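Local coordinates for beta-N-acetylglucosaminidase-like protein Glycoside hydrolase family 20 (Flavobacterium johnsoniae, PDB 6YHH) that probably hydrolyses terminal N-acetylglucosamine residues from chitin fragments as a family 20 beta-N-acetylhexosaminidase (chitobiase), at residues A[403-408]-A[442-447]; A[200-204]-A[272-276]; A[618-623]-A[651-657]; A[51-56]-A[118-124]. All coordinates share one frame; numbering follows the deposited sequence.

In the fold
The four contacts follow one another in series along the chain, in the order 4, 2, 1, 3, and none touches another. Contact 1 joins two parallel strands in the wall of the catalytic TIM barrel. Contact 2 ties the end of helix 197-202 and the turn after it to a loop of the same domain, with its centre 33 Å from that of contact 1. Contact 4 pairs two helices in the smaller N-terminal domain, and its nearest atoms are about 17 Å from those of contact 1. Contact 3 fastens a C-terminal helix to a loop, about 19 Å from contact 2 by nearest atoms. Contacts 2 and 4 both reach the second subunit, although their centres are 44 Å apart. All four lie away from Glu-317, the predicted proton donor.

Contact 1. Residues A[403-408]-A[442-447]; sequences GYKTVL and RILGGE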
loop_
_atom_site.group_PDB
_atom_site.type_symbol
_atom_site.label_atom_id
_atom_site.label_comp_id
_atom_site.label_asym_id
_atom_site.label_seq_id
_atom_site.Cartn_x
_atom_site.Cartn_y
_atom_site.Cartn_z
ATOM N N GLY A 403 -43.801 6.712 -3.731
ATOM C CA GLY A 403 -43.334 8.001 -4.121
ATOM C C GLY A 403 -41.920 8.442 -3.784
ATOM O O GLY A 403 -41.585 9.622 -3.979
ATOM N N TYR A 404 -41.096 7.483 -3.311
ATOM C CA TYR A 404 -39.752 7.752 -2.795
ATOM C C TYR A 404 -38.671 7.280 -3.746
ATOM O O TYR A 404 -38.732 6.183 -4.303
ATOM C CB TYR A 404 -39.541 7.057 -1.456
ATOM C CG TYR A 404 -40.490 7.443 -0.376
ATOM C CD1 TYR A 404 -41.719 6.812 -0.253
ATOM C CD2 TYR A 404 -40.176 8.455 0.554
ATOM C CE1 TYR A 404 -42.620 7.174 0.729
ATOM C CE2 TYR A 404 -41.056 8.788 1.571
ATOM C CZ TYR A 404 -42.277 8.159 1.622
ATOM O OH TYR A 404 -43.144 8.556 2.636
ATOM N N LYS A 405 -37.688 8.142 -3.981
ATOM C CA LYS A 405 -36.514 7.738 -4.739
ATOM C C LYS A 405 -35.722 6.729 -3.929
ATOM O O LYS A 405 -35.713 6.865 -2.715
ATOM C CB LYS A 405 -35.634 8.900 -5.010
ATOM C CG LYS A 405 -36.296 9.944 -5.872
ATOM C CD LYS A 405 -35.424 11.080 -6.294
ATOM C CE LYS A 405 -34.969 11.989 -5.161
ATOM N NZ LYS A 405 -36.188 12.554 -4.480
ATOM N N THR A 406 -35.177 5.732 -4.615
ATOM C CA THR A 406 -34.581 4.580 -3.912
ATOM C C THR A 406 -33.239 4.176 -4.520
ATOM O O THR A 406 -33.064 4.278 -5.689
ATOM C CB THR A 406 -35.577 3.403 -3.923
ATOM O OG1 THR A 406 -36.790 3.816 -3.228
ATOM C CG2 THR A 406 -35.122 2.267 -3.152
ATOM N N VAL A 407 -32.376 3.619 -3.679
ATOM C CA VAL A 407 -31.114 3.009 -4.100
ATOM C C VAL A 407 -31.099 1.607 -3.550
ATOM O O VAL A 407 -31.447 1.399 -2.383
ATOM C CB VAL A 407 -29.896 3.805 -3.473
ATOM C CG1 VAL A 407 -28.566 3.106 -3.765
ATOM C CG2 VAL A 407 -29.830 5.216 -4.031
ATOM N N LEU A 408 -30.722 0.634 -4.395
ATOM C CA LEU A 408 -30.688 -0.764 -4.024
ATOM C C LEU A 408 -29.270 -1.137 -3.546
ATOM O O LEU A 408 -28.274 -1.032 -4.281
ATOM C CB LEU A 408 -31.090 -1.646 -5.155
ATOM C CG LEU A 408 -31.234 -3.100 -4.745
ATOM C CD1 LEU A 408 -32.301 -3.342 -3.693
ATOM C CD2 LEU A 408 -31.394 -4.122 -5.874
ATOM N N ARG A 442 -37.721 6.550 -10.346
ATOM C CA ARG A 442 -37.354 6.703 -8.926
ATOM C C ARG A 442 -36.238 5.737 -8.518
ATOM O O ARG A 442 -35.736 5.893 -7.426
ATOM C CB ARG A 442 -38.570 6.463 -8.028
ATOM C CG ARG A 442 -39.552 7.644 -8.055
ATOM C CD ARG A 442 -40.795 7.402 -7.205
ATOM N NE ARG A 442 -41.784 8.390 -7.646
ATOM C CZ ARG A 442 -43.049 8.126 -7.991
ATOM N NH1 ARG A 442 -43.639 6.935 -7.890
ATOM N NH2 ARG A 442 -43.754 9.146 -8.482
ATOM N N ILE A 443 -35.944 4.695 -9.303
ATOM C CA ILE A 443 -34.840 3.813 -8.983
ATOM C C ILE A 443 -33.543 4.495 -9.405
ATOM O O ILE A 443 -33.159 4.559 -10.603
ATOM C CB ILE A 443 -35.001 2.463 -9.657
ATOM C CG1 ILE A 443 -36.309 1.794 -9.221
ATOM C CG2 ILE A 443 -33.859 1.533 -9.283
ATOM C CD1 ILE A 443 -36.744 0.590 -10.049
ATOM N N LEU A 444 -32.902 5.116 -8.462
ATOM C CA LEU A 444 -31.720 5.922 -8.798
ATOM C C LEU A 444 -30.544 5.024 -9.222
ATOM O O LEU A 444 -29.690 5.442 -10.017
ATOM C CB LEU A 444 -31.244 6.786 -7.604
ATOM C CG LEU A 444 -32.263 7.775 -7.110
ATOM C CD1 LEU A 444 -31.793 8.586 -5.913
ATOM C CD2 LEU A 444 -32.643 8.731 -8.232
ATOM N N GLY A 445 -30.446 3.819 -8.652
ATOM C CA GLY A 445 -29.339 2.945 -8.964
ATOM C C GLY A 445 -29.051 2.002 -7.820
ATOM O O GLY A 445 -29.972 1.566 -7.104
ATOM N N GLY A 446 -27.776 1.641 -7.661
ATOM C CA GLY A 446 -27.414 0.649 -6.632
ATOM C C GLY A 446 -26.065 0.959 -6.044
ATOM O O GLY A 446 -25.320 1.807 -6.558
ATOM N N GLU A 447 -25.770 0.218 -4.973
ATOM C CA GLU A 447 -24.533 0.376 -4.296
ATOM C C GLU A 447 -24.035 -0.899 -3.627
ATOM O O GLU A 447 -24.770 -1.507 -2.847
ATOM C CB GLU A 447 -24.772 1.477 -3.311
ATOM C CG GLU A 447 -23.667 1.867 -2.473
ATOM C CD GLU A 447 -24.105 3.078 -1.596
ATOM O OE1 GLU A 447 -24.217 2.871 -0.375
ATOM O OE2 GLU A 447 -24.316 4.217 -2.116
#
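Arg-442 runs alongside Gly-403 and Tyr-404 with an extended chain. Its CB lies 3.7 Å from Tyr-404 O, and its CD lies 3.7 Å from Gly-403 C. The guanidinium has Gly-403 CA over one face, offset toward the rim, while NH1 bonds to Val-400 O. Gly-403 ends the preceding helix in a Schellman motif. Leu-444 carries the middle of the contact. Its CG is anti to its own carbonyl carbon (chi1 -61°), which brings CD1 to 4.0 Å from Lys-405 CB. The side chain of Val-407 crosses Leu-444 at about a right angle, with CG2 at 4.2 Å from Leu-444 CB. The other Val-407 branch, CG1, rests 3.9 Å from Gly-446 CA. Glu-447 turns its carboxylate to His-179 and Trp-146. Four backbone hydrogen bonds join the two segments. Thr-406 N gives to Arg-442 O at 2.9 Å, and Thr-406 O accepts from Leu-444 N. Leu-408 N gives to Gly-445 O, and Leu-408 O accepts from Glu-447 N. Strand 443-450 spends one extra residue between the Thr-406 and Leu-408 pairings, as in a beta bulge. Strand 443-450 also pairs with strand 146-152, so this is the parallel wall of a TIM barrel near its closure.

Contact 2. Residues A[200-204]-A[272-276]; sequences ELASD and RIERN
The backbones of Ala-202 and Ile-273 come no nearer than 6.1 Å between their CA atoms, where helix 197-202 and the turn after it face an irregular loop. Side chains therefore bridge the gap. Asp-204 and Arg-275 approach from opposite directions and meet end-on in a two-pronged salt bridge. Arg-275 NH2 gives to Asp-204 OD1 at 2.9 Å, and Arg-275 NH1 gives to Asp-204 OD2 at 2.8 Å. Both bonds are nearly straight and reach the syn sides of the carboxylate. The oxygens lie close to the guanidinium plane, and the two flat groups are turned 21° apart. Two bonds of this kind fix the rotation of both ends. Arg-275 gets there by a bend at chi2 (-54°), which carries its chain back over Ile-273. Ile-273 CG2 then sits over one guanidinium face, offset toward the rim. The other branch of Ile-273 reaches forward, with CD1 3.5 Å from Leu-201 O and 3.6 Å from Asp-204 OD1. Phe-64 of the second subunit packs on both Asp-204 and Arg-275. The segments belong to two beta-alpha connections of the TIM barrel, one after strand 177-184 and one after strand 226-230, and the salt bridge joins these loops beside the dimer contact.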
loop_
_atom_site.group_PDB
_atom_site.type_symbol
_atom_site.label_atom_id
_atom_site.label_comp_id
_atom_site.label_asym_id
_atom_site.label_seq_id
_atom_site.Cartn_x
_atom_site.Cartn_y
_atom_site.Cartn_z
ATOM N N GLU A 200 -12.018 11.925 21.429
ATOM C CA GLU A 200 -11.324 11.482 22.589
ATOM C C GLU A 200 -11.756 10.126 23.087
ATOM O O GLU A 200 -10.894 9.255 23.434
ATOM C CB GLU A 200 -11.551 12.512 23.722
ATOM C CG GLU A 200 -10.744 12.246 24.975
ATOM C CD GLU A 200 -11.295 12.972 26.240
ATOM O OE1 GLU A 200 -12.331 13.703 26.253
ATOM O OE2 GLU A 200 -10.636 12.759 27.288
ATOM N N LEU A 201 -13.059 9.923 23.131
ATOM C CA LEU A 201 -13.672 8.798 23.825
ATOM C C LEU A 201 -14.250 7.729 22.894
ATOM O O LEU A 201 -14.525 6.642 23.356
ATOM C CB LEU A 201 -14.788 9.284 24.747
ATOM C CG LEU A 201 -14.338 10.245 25.872
ATOM C CD1 LEU A 201 -15.540 10.638 26.672
ATOM C CD2 LEU A 201 -13.237 9.626 26.734
ATOM N N ALA A 202 -14.490 8.069 21.636
ATOM C CA ALA A 202 -15.269 7.164 20.753
ATOM C C ALA A 202 -14.523 6.793 19.470
ATOM O O ALA A 202 -15.194 6.345 18.502
ATOM C CB ALA A 202 -16.645 7.786 20.438
ATOM N N SER A 203 -13.218 7.024 19.391
ATOM C CA SER A 203 -12.461 6.755 18.150
ATOM C C SER A 203 -11.216 5.857 18.262
ATOM O O SER A 203 -10.693 5.441 17.239
ATOM C CB SER A 203 -11.978 8.036 17.443
ATOM O OG SER A 203 -10.861 8.589 18.117
ATOM N N ASP A 204 -10.687 5.658 19.464
ATOM C CA ASP A 204 -9.374 4.994 19.689
ATOM C C ASP A 204 -8.258 5.736 18.952
ATOM O O ASP A 204 -7.192 5.195 18.666
ATOM C CB ASP A 204 -9.380 3.517 19.225
ATOM C CG ASP A 204 -10.347 2.657 19.971
ATOM O OD1 ASP A 204 -10.357 2.687 21.222
ATOM O OD2 ASP A 204 -11.102 1.903 19.274
ATOM N N ARG A 272 -19.785 1.783 25.836
ATOM C CA ARG A 272 -18.370 1.703 25.499
ATOM C C ARG A 272 -18.281 1.503 23.940
ATOM O O ARG A 272 -19.278 1.182 23.294
ATOM C CB ARG A 272 -17.744 0.471 26.204
ATOM C CG ARG A 272 -18.326 -0.796 25.574
ATOM C CD ARG A 272 -18.392 -2.119 26.350
ATOM N NE ARG A 272 -18.913 -3.210 25.479
ATOM N N ILE A 273 -17.090 1.742 23.379
ATOM C CA ILE A 273 -16.864 1.450 21.963
ATOM C C ILE A 273 -16.970 -0.105 21.821
ATOM O O ILE A 273 -16.334 -0.904 22.531
ATOM C CB ILE A 273 -15.470 1.900 21.481
ATOM C CG1 ILE A 273 -15.218 3.403 21.638
ATOM C CG2 ILE A 273 -15.230 1.484 20.046
ATOM C CD1 ILE A 273 -13.804 3.780 21.420
ATOM N N GLU A 274 -17.842 -0.552 20.963
ATOM C CA GLU A 274 -18.072 -1.945 20.801
ATOM C C GLU A 274 -16.896 -2.634 20.046
ATOM O O GLU A 274 -16.430 -2.124 19.070
ATOM C CB GLU A 274 -19.355 -2.157 20.052
ATOM C CG GLU A 274 -19.749 -3.562 19.862
ATOM C CD GLU A 274 -19.911 -4.283 21.206
ATOM O OE1 GLU A 274 -20.443 -3.771 22.221
ATOM O OE2 GLU A 274 -19.341 -5.338 21.228
ATOM N N ARG A 275 -16.467 -3.800 20.565
ATOM C CA ARG A 275 -15.308 -4.520 20.009
ATOM C C ARG A 275 -15.755 -5.720 19.161
ATOM O O ARG A 275 -14.899 -6.301 18.431
ATOM C CB ARG A 275 -14.354 -4.992 21.109
ATOM C CG ARG A 275 -13.848 -3.863 22.007
ATOM C CD ARG A 275 -13.239 -2.760 21.189
ATOM N NE ARG A 275 -12.664 -1.733 22.038
ATOM C CZ ARG A 275 -12.115 -0.640 21.536
ATOM N NH1 ARG A 275 -12.104 -0.457 20.270
ATOM N NH2 ARG A 275 -11.658 0.323 22.362
ATOM N N ASN A 276 -16.981 -6.147 19.329
ATOM C CA ASN A 276 -17.532 -7.320 18.608
ATOM C C ASN A 276 -18.413 -6.835 17.469
ATOM O O ASN A 276 -18.711 -5.659 17.332
ATOM C CB ASN A 276 -18.425 -8.135 19.558
ATOM C CG ASN A 276 -17.613 -8.874 20.592
ATOM O OD1 ASN A 276 -16.472 -9.157 20.399
ATOM N ND2 ASN A 276 -18.218 -9.204 21.659
#

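Contact 3. Residues A[618-623]-A[651-657]; sequences PLSKKL and QCNTKDH
Lys-622 and His-657 bury the most surface here, and their side chains cross at about a right angle. Lys-622 stands out from helix 617-634 with its chain extended beyond CG. It reaches across the loop 651-657, and its NZ gives a hydrogen bond to His-657 NE2 at 3.0 Å. The ammonium arrives at the edge of the imidazole, only 6° out of the ring plane. On the way, Lys-622 CD passes 3.6 Å from Gln-651 O. A water takes a second bond from Lys-622 NZ at 2.7 Å, and it gives its own bonds to Gln-651 O and Gln-651 OE1. The His-657 ring is also covered on one face. Pro-618 CB stands 3.6 Å from the ring centroid, a CH-pi contact offset toward the rim. Leu-619 is third. Its CD1 meets Thr-654 CG2 obliquely at 3.7 Å. Thr-654 OG1 accepts from Asp-656 N, an ST turn that shapes the loop. Deeper in, Cys-652 SG lies 3.4 Å from Lys-622 O, and Leu-662 of strand 660-662 packs on Leu-619, Leu-623 and Cys-652. Since NE2 accepts from the ammonium, His-657 is probably neutral with its proton on ND1, and the nearby positive charge would tend to keep it so.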
loop_
_atom_site.group_PDB
_atom_site.type_symbol
_atom_site.label_atom_id
_atom_site.label_comp_id
_atom_site.label_asym_id
_atom_site.label_seq_id
_atom_site.Cartn_x
_atom_site.Cartn_y
_atom_site.Cartn_z
ATOM N N PRO A 618 -6.112 -30.463 8.153
ATOM C CA PRO A 618 -7.185 -31.450 8.111
ATOM C C PRO A 618 -7.996 -31.358 6.821
ATOM O O PRO A 618 -8.475 -32.383 6.265
ATOM C CB PRO A 618 -8.063 -31.077 9.310
ATOM C CG PRO A 618 -7.057 -30.420 10.264
ATOM C CD PRO A 618 -6.171 -29.622 9.368
ATOM N N LEU A 619 -8.099 -30.150 6.267
ATOM C CA LEU A 619 -8.898 -29.905 5.122
ATOM C C LEU A 619 -8.168 -30.403 3.861
ATOM O O LEU A 619 -8.750 -31.077 2.975
ATOM C CB LEU A 619 -9.249 -28.387 4.996
ATOM C CG LEU A 619 -10.362 -28.064 3.982
ATOM C CD1 LEU A 619 -11.680 -28.676 4.348
ATOM C CD2 LEU A 619 -10.560 -26.517 3.812
ATOM N N SER A 620 -6.873 -30.157 3.791
ATOM C CA SER A 620 -6.084 -30.580 2.638
ATOM C C SER A 620 -5.937 -32.098 2.685
ATOM O O SER A 620 -5.936 -32.744 1.654
ATOM C CB SER A 620 -4.735 -29.876 2.529
ATOM O OG SER A 620 -3.834 -30.126 3.667
ATOM N N LYS A 621 -5.906 -32.689 3.895
ATOM C CA LYS A 621 -5.864 -34.160 3.994
ATOM C C LYS A 621 -7.162 -34.747 3.525
ATOM O O LYS A 621 -7.183 -35.710 2.708
ATOM C CB LYS A 621 -5.570 -34.598 5.405
ATOM C CG LYS A 621 -5.811 -36.093 5.564
ATOM C CD LYS A 621 -5.348 -36.630 6.882
ATOM C CE LYS A 621 -5.733 -38.116 7.047
ATOM N NZ LYS A 621 -5.277 -38.949 5.927
ATOM N N LYS A 622 -8.312 -34.174 3.917
ATOM C CA LYS A 622 -9.588 -34.642 3.425
ATOM C C LYS A 622 -9.721 -34.616 1.903
ATOM O O LYS A 622 -10.210 -35.588 1.242
ATOM C CB LYS A 622 -10.740 -33.914 4.112
ATOM C CG LYS A 622 -10.898 -34.254 5.572
ATOM C CD LYS A 622 -11.715 -33.245 6.393
ATOM C CE LYS A 622 -11.663 -33.741 7.863
ATOM N NZ LYS A 622 -12.533 -33.008 8.821
ATOM N N LEU A 623 -9.232 -33.534 1.282
ATOM C CA LEU A 623 -9.254 -33.457 -0.176
ATOM C C LEU A 623 -8.288 -34.470 -0.844
ATOM O O LEU A 623 -8.635 -35.092 -1.881
ATOM C CB LEU A 623 -8.899 -32.011 -0.624
ATOM C CG LEU A 623 -8.953 -31.746 -2.070
ATOM C CD1 LEU A 623 -10.333 -32.034 -2.644
ATOM C CD2 LEU A 623 -8.471 -30.313 -2.412
ATOM N N GLN A 651 -16.678 -35.857 3.778
ATOM C CA GLN A 651 -15.696 -35.201 4.693
ATOM C C GLN A 651 -15.325 -33.833 4.118
ATOM O O GLN A 651 -14.983 -32.878 4.847
ATOM C CB GLN A 651 -14.411 -35.971 4.827
ATOM C CG GLN A 651 -14.484 -37.387 5.410
ATOM C CD GLN A 651 -15.051 -37.366 6.762
ATOM O OE1 GLN A 651 -14.492 -36.741 7.666
ATOM N NE2 GLN A 651 -16.188 -38.019 6.925
ATOM N N CYS A 652 -15.311 -33.729 2.812
ATOM C CA CYS A 652 -14.814 -32.504 2.169
ATOM C C CYS A 652 -15.829 -31.339 2.248
ATOM O O CYS A 652 -15.524 -30.253 1.722
ATOM C CB CYS A 652 -14.441 -32.746 0.707
ATOM S SG CYS A 652 -13.036 -33.808 0.501
ATOM N N ASN A 653 -17.028 -31.567 2.783
ATOM C CA ASN A 653 -17.989 -30.449 2.962
ATOM C C ASN A 653 -17.898 -29.799 4.303
ATOM O O ASN A 653 -18.764 -29.030 4.684
ATOM C CB ASN A 653 -19.408 -30.991 2.802
ATOM C CG ASN A 653 -20.414 -29.924 2.457
ATOM O OD1 ASN A 653 -20.118 -28.867 1.862
ATOM N ND2 ASN A 653 -21.674 -30.205 2.797
ATOM N N THR A 654 -16.904 -30.178 5.086
ATOM C CA THR A 654 -16.728 -29.615 6.424
ATOM C C THR A 654 -16.502 -28.122 6.371
ATOM O O THR A 654 -15.790 -27.627 5.504
ATOM C CB THR A 654 -15.606 -30.294 7.222
ATOM O OG1 THR A 654 -15.594 -29.774 8.566
ATOM C CG2 THR A 654 -14.277 -30.104 6.572
ATOM N N LYS A 655 -17.050 -27.461 7.372
ATOM C CA LYS A 655 -16.878 -25.986 7.563
ATOM C C LYS A 655 -16.040 -25.742 8.799
ATOM O O LYS A 655 -15.998 -24.597 9.277
ATOM C CB LYS A 655 -18.256 -25.340 7.717
ATOM C CG LYS A 655 -19.299 -25.767 6.658
ATOM C CD LYS A 655 -18.970 -25.401 5.282
ATOM C CE LYS A 655 -20.159 -25.690 4.350
ATOM N NZ LYS A 655 -19.802 -25.363 2.972
ATOM N N ASP A 656 -15.493 -26.774 9.424
ATOM C CA ASP A 656 -14.845 -26.646 10.710
ATOM C C ASP A 656 -13.386 -26.187 10.712
ATOM O O ASP A 656 -12.797 -25.982 11.806
ATOM C CB ASP A 656 -14.866 -27.999 11.430
ATOM C CG ASP A 656 -16.254 -28.457 11.802
ATOM O OD1 ASP A 656 -17.185 -27.688 11.810
ATOM O OD2 ASP A 656 -16.291 -29.647 12.118
ATOM N N HIS A 657 -12.742 -26.045 9.558
ATOM C CA HIS A 657 -11.309 -25.790 9.507
ATOM C C HIS A 657 -11.040 -24.425 8.881
ATOM O O HIS A 657 -11.387 -24.153 7.738
ATOM C CB HIS A 657 -10.579 -26.847 8.690
ATOM C CG HIS A 657 -10.864 -28.203 9.164
ATOM N ND1 HIS A 657 -10.570 -28.599 10.439
ATOM C CD2 HIS A 657 -11.522 -29.223 8.580
ATOM C CE1 HIS A 657 -11.016 -29.838 10.627
ATOM N NE2 HIS A 657 -11.558 -30.253 9.502
HETATM O O HOH W 1 -14.877 -33.654 7.721
#

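Contact 4. Residues A[51-56]-A[118-124]; sequences RLDGRT and ETLLQLL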
loop_
_atom_site.group_PDB
_atom_site.type_symbol
_atom_site.label_atom_id
_atom_site.label_comp_id
_atom_site.label_asym_id
_atom_site.label_seq_id
_atom_site.Cartn_x
_atom_site.Cartn_y
_atom_site.Cartn_z
ATOM N N ARG A 51 -0.793 6.163 -16.802
ATOM C CA ARG A 51 -1.165 4.771 -16.738
ATOM C C ARG A 51 -0.848 4.030 -18.052
ATOM O O ARG A 51 -0.309 2.913 -18.056
ATOM C CB ARG A 51 -2.635 4.616 -16.388
ATOM C CG ARG A 51 -2.926 5.033 -14.970
ATOM C CD ARG A 51 -4.372 5.346 -14.711
ATOM N NE ARG A 51 -5.255 4.238 -14.889
ATOM C CZ ARG A 51 -6.576 4.329 -15.041
ATOM N NH1 ARG A 51 -7.142 5.504 -15.176
ATOM N NH2 ARG A 51 -7.319 3.218 -15.109
ATOM N N LEU A 52 -1.175 4.654 -19.156
ATOM C CA LEU A 52 -0.854 4.066 -20.450
ATOM C C LEU A 52 0.625 3.802 -20.635
ATOM O O LEU A 52 1.016 2.764 -21.133
ATOM C CB LEU A 52 -1.405 4.996 -21.560
ATOM C CG LEU A 52 -1.243 4.480 -22.965
ATOM C CD1 LEU A 52 -1.928 3.122 -23.172
ATOM C CD2 LEU A 52 -1.723 5.495 -23.991
ATOM N N ASP A 53 1.438 4.763 -20.234
ATOM C CA ASP A 53 2.900 4.623 -20.314
ATOM C C ASP A 53 3.370 3.495 -19.429
ATOM O O ASP A 53 4.256 2.710 -19.789
ATOM C CB ASP A 53 3.585 5.927 -19.932
ATOM C CG ASP A 53 4.908 6.177 -20.743
ATOM O OD1 ASP A 53 5.331 5.347 -21.541
ATOM O OD2 ASP A 53 5.435 7.283 -20.523
ATOM N N GLY A 54 2.778 3.381 -18.227
ATOM C CA GLY A 54 3.183 2.288 -17.350
ATOM C C GLY A 54 2.944 0.898 -17.959
ATOM O O GLY A 54 3.648 -0.055 -17.688
ATOM N N ARG A 55 1.904 0.788 -18.776
ATOM C CA ARG A 55 1.605 -0.475 -19.404
ATOM C C ARG A 55 2.418 -0.794 -20.638
ATOM O O ARG A 55 2.496 -1.971 -21.050
ATOM C CB ARG A 55 0.126 -0.497 -19.824
ATOM C CG ARG A 55 -0.889 -0.306 -18.749
ATOM C CD ARG A 55 -2.285 -0.518 -19.222
ATOM N NE ARG A 55 -3.251 -0.122 -18.226
ATOM C CZ ARG A 55 -4.558 -0.241 -18.336
ATOM N NH1 ARG A 55 -5.057 -0.901 -19.385
ATOM N NH2 ARG A 55 -5.339 0.173 -17.368
ATOM N N THR A 56 2.993 0.236 -21.248
ATOM C CA THR A 56 3.617 0.132 -22.565
ATOM C C THR A 56 5.091 0.416 -22.658
ATOM O O THR A 56 5.749 -0.035 -23.652
ATOM C CB THR A 56 2.930 1.047 -23.583
ATOM O OG1 THR A 56 2.959 2.429 -23.192
ATOM C CG2 THR A 56 1.514 0.610 -23.788
ATOM N N GLU A 118 -11.207 5.604 -19.575
ATOM C CA GLU A 118 -11.174 4.251 -18.991
ATOM C C GLU A 118 -11.482 3.201 -20.018
ATOM O O GLU A 118 -10.854 2.171 -20.068
ATOM C CB GLU A 118 -12.124 4.115 -17.824
ATOM C CG GLU A 118 -11.786 5.084 -16.684
ATOM C CD GLU A 118 -10.435 4.824 -16.014
ATOM O OE1 GLU A 118 -9.834 3.726 -16.189
ATOM O OE2 GLU A 118 -10.042 5.747 -15.228
ATOM N N THR A 119 -12.445 3.472 -20.889
ATOM C CA THR A 119 -12.739 2.544 -21.968
ATOM C C THR A 119 -11.548 2.393 -22.882
ATOM O O THR A 119 -11.240 1.263 -23.350
ATOM C CB THR A 119 -13.987 2.994 -22.760
ATOM O OG1 THR A 119 -15.035 3.210 -21.853
ATOM C CG2 THR A 119 -14.390 1.968 -23.773
ATOM N N LEU A 120 -10.949 3.527 -23.267
ATOM C CA LEU A 120 -9.730 3.517 -24.106
ATOM C C LEU A 120 -8.619 2.635 -23.520
ATOM O O LEU A 120 -8.009 1.827 -24.230
ATOM C CB LEU A 120 -9.263 4.955 -24.443
ATOM C CG LEU A 120 -8.135 5.022 -25.453
ATOM C CD1 LEU A 120 -8.308 4.232 -26.717
ATOM C CD2 LEU A 120 -7.810 6.471 -25.699
ATOM N N LEU A 121 -8.329 2.763 -22.232
ATOM C CA LEU A 121 -7.333 1.863 -21.617
ATOM C C LEU A 121 -7.698 0.419 -21.779
ATOM O O LEU A 121 -6.822 -0.431 -22.010
ATOM C CB LEU A 121 -7.187 2.227 -20.150
ATOM C CG LEU A 121 -6.448 3.535 -19.896
ATOM C CD1 LEU A 121 -6.579 3.945 -18.439
ATOM C CD2 LEU A 121 -4.979 3.425 -20.336
ATOM N N GLN A 122 -9.006 0.120 -21.658
ATOM C CA GLN A 122 -9.433 -1.281 -21.804
ATOM C C GLN A 122 -9.376 -1.779 -23.189
ATOM O O GLN A 122 -9.246 -3.009 -23.385
ATOM C CB GLN A 122 -10.831 -1.443 -21.244
ATOM C CG GLN A 122 -10.919 -1.258 -19.724
ATOM C CD GLN A 122 -12.343 -1.463 -19.201
ATOM O OE1 GLN A 122 -13.317 -1.386 -19.956
ATOM N NE2 GLN A 122 -12.471 -1.672 -17.877
ATOM N N LEU A 123 -9.345 -0.857 -24.153
ATOM C CA LEU A 123 -9.242 -1.272 -25.539
ATOM C C LEU A 123 -7.850 -1.618 -25.990
ATOM O O LEU A 123 -7.647 -2.217 -27.069
ATOM C CB LEU A 123 -9.753 -0.156 -26.477
ATOM C CG LEU A 123 -11.163 -0.011 -26.961
ATOM C CD1 LEU A 123 -11.143 1.128 -28.029
ATOM C CD2 LEU A 123 -11.738 -1.322 -27.565
ATOM N N LEU A 124 -6.855 -1.250 -25.186
ATOM C CA LEU A 124 -5.415 -1.559 -25.498
ATOM C C LEU A 124 -5.170 -2.974 -25.762
ATOM O O LEU A 124 -5.590 -3.863 -24.957
ATOM C CB LEU A 124 -4.522 -1.068 -24.363
ATOM C CG LEU A 124 -2.995 -1.141 -24.666
ATOM C CD1 LEU A 124 -2.596 -0.201 -25.763
ATOM C CD2 LEU A 124 -2.299 -0.936 -23.313
#
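Leu-121 fills the space between Arg-51, Leu-52 and Arg-55 where two nearly parallel helices run side by side in the alpha/beta N-terminal domain of the family 20 enzymes. The segment axes are 11.2 Å apart and inclined by 9°. The tight part lies around the Leu-121 methyls. CD1 sits over the centre of the Arg-51 guanidinium, 3.4 Å from Arg-51 CZ. CD2 lies over the centre of the Arg-55 guanidinium, but farther off. The leucine thus has a planar cation beside each branch. Arg-51 is held in place at its edge as well. Its NH1 gives to Glu-118 OE2 at 2.9 Å, and its NH2 gives to Glu-118 OE1 at 2.8 Å. The guanidinium and carboxylate planes are 36° apart. A bend at chi3 (63°) brings the Arg-51 group to this position. Glu-500, just after helix 484-497, takes a salt bridge from NE of each arginine, so it ties the pair to that part of the chain. The outer side of helix 40-56 is different: there Gly-54 O bonds to Thr-554 and Asn-515 of the second subunit. The contact is looser at the end of helix 110-123, where Leu-124 is partly exposed. There one methyl, Leu-124 CD2, lies 4.1 Å from each of Leu-52 CD1, Arg-55 CD and Thr-56 CG2.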